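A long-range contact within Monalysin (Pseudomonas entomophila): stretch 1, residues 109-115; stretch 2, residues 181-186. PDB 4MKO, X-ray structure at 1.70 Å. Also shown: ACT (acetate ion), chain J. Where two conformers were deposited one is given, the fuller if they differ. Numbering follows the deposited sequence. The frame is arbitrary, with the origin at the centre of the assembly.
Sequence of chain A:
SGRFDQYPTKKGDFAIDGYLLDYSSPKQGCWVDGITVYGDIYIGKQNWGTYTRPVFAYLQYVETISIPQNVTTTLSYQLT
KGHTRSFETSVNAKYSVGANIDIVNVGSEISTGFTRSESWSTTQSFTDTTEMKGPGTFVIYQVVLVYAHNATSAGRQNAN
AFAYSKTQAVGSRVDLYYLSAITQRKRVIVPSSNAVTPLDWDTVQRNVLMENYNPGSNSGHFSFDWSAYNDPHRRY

Stretch 1 (109-115) EISTGFT
Stretch 2 181-186: AITQRK

Three hydrogen bonds join the stretches, each accepted by a consecutive carbonyl of the irregular segment 111-113. The backbone N of Arg185 donates to Thr112 O (2.7 Å, N-H...O 163°), Arg185 NE to Gly113 O (2.7 Å, 157°), and Gln184 NE2 to Ser111 O (2.8 Å, 172°). Gly113 O lies at the edge of the guanidinium, near its plane, as a donating NE requires. Thr112 O also receives a CA-H...O contact from Gln184 CA at 3.4 Å.

The segments run 79° apart from end to end, with CA atoms of Thr112 and Gln184 4.5 Å apart and those of Gly113 and Arg185 5.0 Å apart. Ile110 and Ser111 are extended (phi/psi -119/141 and -127/133); Thr112 (-72/-31) and Gly113 (86/3) then bend the chain before Phe114 (-112/166) extends it again. Residues 182-184 are extended strand (-130/165, -100/162, -112/152), and the chain turns a corner at Arg185 (-78/64). Glycine is needed at 113: an ideal CB would lie 2.8 Å from Arg185 CB and jam against the preceding carbonyl O.

Gln184 leaves its backbone sideways, but t, t and 46° chi angles bring its amide to Ser111. The CA-to-CB bond of Arg185 points toward stretch 1, and chi1-chi3 t, t, p with chi4 93° place NE beside Gly113 O. Its CB covers one face of the Phe114 ring (chi1 m, chi2 -61°), 3.9 Å from the centroid and 25° off the normal, a CH-pi contact; Thr183 O approaches the ring edge, 3.5 Å from Phe114 CE2.

Deeper, buried Thr112 (chi1 p) packs CG2 against CD1 of Ile182 (p, t) at 3.8 Å, its methyl suiting this apolar contact. Together the stretches bury 370 Å². Lys186, which makes no contact with stretch 1, donates from NZ to acetate O at 2.8 Å.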

# COMPACT_ATOMS: atom_id res chain seq x y z
N GLU A 109 7.32 1.09 12.27
CA GLU A 109 8.44 0.13 12.16
C GLU A 109 8.51 -0.50 10.76
O GLU A 109 8.83 -1.68 10.59
CB GLU A 109 8.38 -0.93 13.28
CG GLU A 109 8.53 -0.35 14.68
CD GLU A 109 8.04 -1.22 15.81
OE1 GLU A 109 8.34 -2.44 15.81
OE2 GLU A 109 7.36 -0.69 16.72
N ILE A 110 8.21 0.32 9.75
CA ILE A 110 8.27 -0.06 8.35
C ILE A 110 9.27 0.85 7.67
O ILE A 110 9.33 2.03 7.97
CB ILE A 110 6.86 0.04 7.69
CG1 ILE A 110 5.93 -1.05 8.24
CG2 ILE A 110 6.93 0.03 6.14
CD1 ILE A 110 4.45 -0.76 8.01
N SER A 111 10.07 0.29 6.76
CA SER A 111 11.02 1.05 5.95
C SER A 111 10.73 0.70 4.50
O SER A 111 10.59 -0.48 4.17
CB SER A 111 12.46 0.68 6.32
OG SER A 111 13.36 1.31 5.42
N THR A 112 10.65 1.72 3.60
CA THR A 112 10.39 1.46 2.19
C THR A 112 11.59 0.84 1.49
O THR A 112 11.41 0.09 0.55
CB THR A 112 9.99 2.74 1.43
OG1 THR A 112 11.14 3.59 1.36
CG2 THR A 112 8.82 3.48 2.09
N GLY A 113 12.80 1.18 1.94
CA GLY A 113 14.02 0.70 1.30
C GLY A 113 14.43 1.58 0.14
O GLY A 113 15.44 1.31 -0.53
N PHE A 114 13.68 2.68 -0.08
CA PHE A 114 13.96 3.67 -1.12
C PHE A 114 14.38 4.99 -0.48
O PHE A 114 14.23 5.15 0.74
CB PHE A 114 12.75 3.84 -2.07
CG PHE A 114 12.35 2.57 -2.78
CD1 PHE A 114 13.23 1.91 -3.64
CD2 PHE A 114 11.08 2.02 -2.59
CE1 PHE A 114 12.86 0.73 -4.28
CE2 PHE A 114 10.69 0.86 -3.27
CZ PHE A 114 11.57 0.23 -4.13
N THR A 115 14.95 5.93 -1.27
CA THR A 115 15.41 7.19 -0.69
C THR A 115 14.24 8.07 -0.25
O THR A 115 13.07 7.83 -0.63
CB THR A 115 16.37 7.95 -1.63
OG1 THR A 115 15.63 8.52 -2.70
CG2 THR A 115 17.53 7.09 -2.14
N ALA A 181 -1.26 3.82 -2.32
CA ALA A 181 -0.33 2.69 -2.25
C ALA A 181 1.03 3.06 -2.83
O ALA A 181 1.10 3.79 -3.83
CB ALA A 181 -0.92 1.50 -3.00
N ILE A 182 2.08 2.60 -2.18
CA ILE A 182 3.48 2.79 -2.58
C ILE A 182 4.13 1.40 -2.55
O ILE A 182 3.58 0.48 -1.94
CB ILE A 182 4.24 3.82 -1.67
CG1 ILE A 182 4.50 3.27 -0.23
CG2 ILE A 182 3.53 5.21 -1.64
CD1 ILE A 182 5.37 4.13 0.69
N THR A 183 5.30 1.26 -3.17
CA THR A 183 6.00 -0.03 -3.09
C THR A 183 7.09 0.01 -2.05
O THR A 183 7.57 1.09 -1.66
CB THR A 183 6.65 -0.39 -4.42
OG1 THR A 183 7.30 0.78 -4.94
CG2 THR A 183 5.67 -0.98 -5.43
N GLN A 184 7.52 -1.18 -1.63
CA GLN A 184 8.66 -1.41 -0.74
C GLN A 184 9.72 -2.10 -1.61
O GLN A 184 9.37 -2.81 -2.55
CB GLN A 184 8.25 -2.35 0.42
CG GLN A 184 9.30 -2.46 1.52
CD GLN A 184 8.80 -3.28 2.68
OE1 GLN A 184 8.22 -4.36 2.51
NE2 GLN A 184 9.05 -2.81 3.87
N ARG A 185 11.01 -1.93 -1.27
CA ARG A 185 12.13 -2.57 -1.98
C ARG A 185 12.23 -4.04 -1.52
O ARG A 185 13.21 -4.46 -0.90
CB ARG A 185 13.43 -1.79 -1.74
CG ARG A 185 14.51 -2.21 -2.75
CD ARG A 185 15.66 -1.22 -2.86
NE ARG A 185 16.32 -0.98 -1.58
CZ ARG A 185 17.39 -1.64 -1.15
NH1 ARG A 185 17.92 -2.62 -1.88
NH2 ARG A 185 17.94 -1.33 0.02
N LYS A 186 11.17 -4.81 -1.83
CA LYS A 186 11.04 -6.21 -1.46
C LYS A 186 10.25 -6.94 -2.54
O LYS A 186 9.18 -6.47 -2.96
CB LYS A 186 10.31 -6.27 -0.11
CG LYS A 186 10.43 -7.58 0.62
CD LYS A 186 9.97 -7.45 2.07
CE LYS A 186 10.95 -6.71 2.95
NZ LYS A 186 10.53 -6.73 4.37
C ACT J . 13.21 -4.42 5.99
O ACT J . 12.15 -5.04 5.82
OXT ACT J . 13.32 -3.30 6.57
CH3 ACT J . 14.48 -5.08 5.44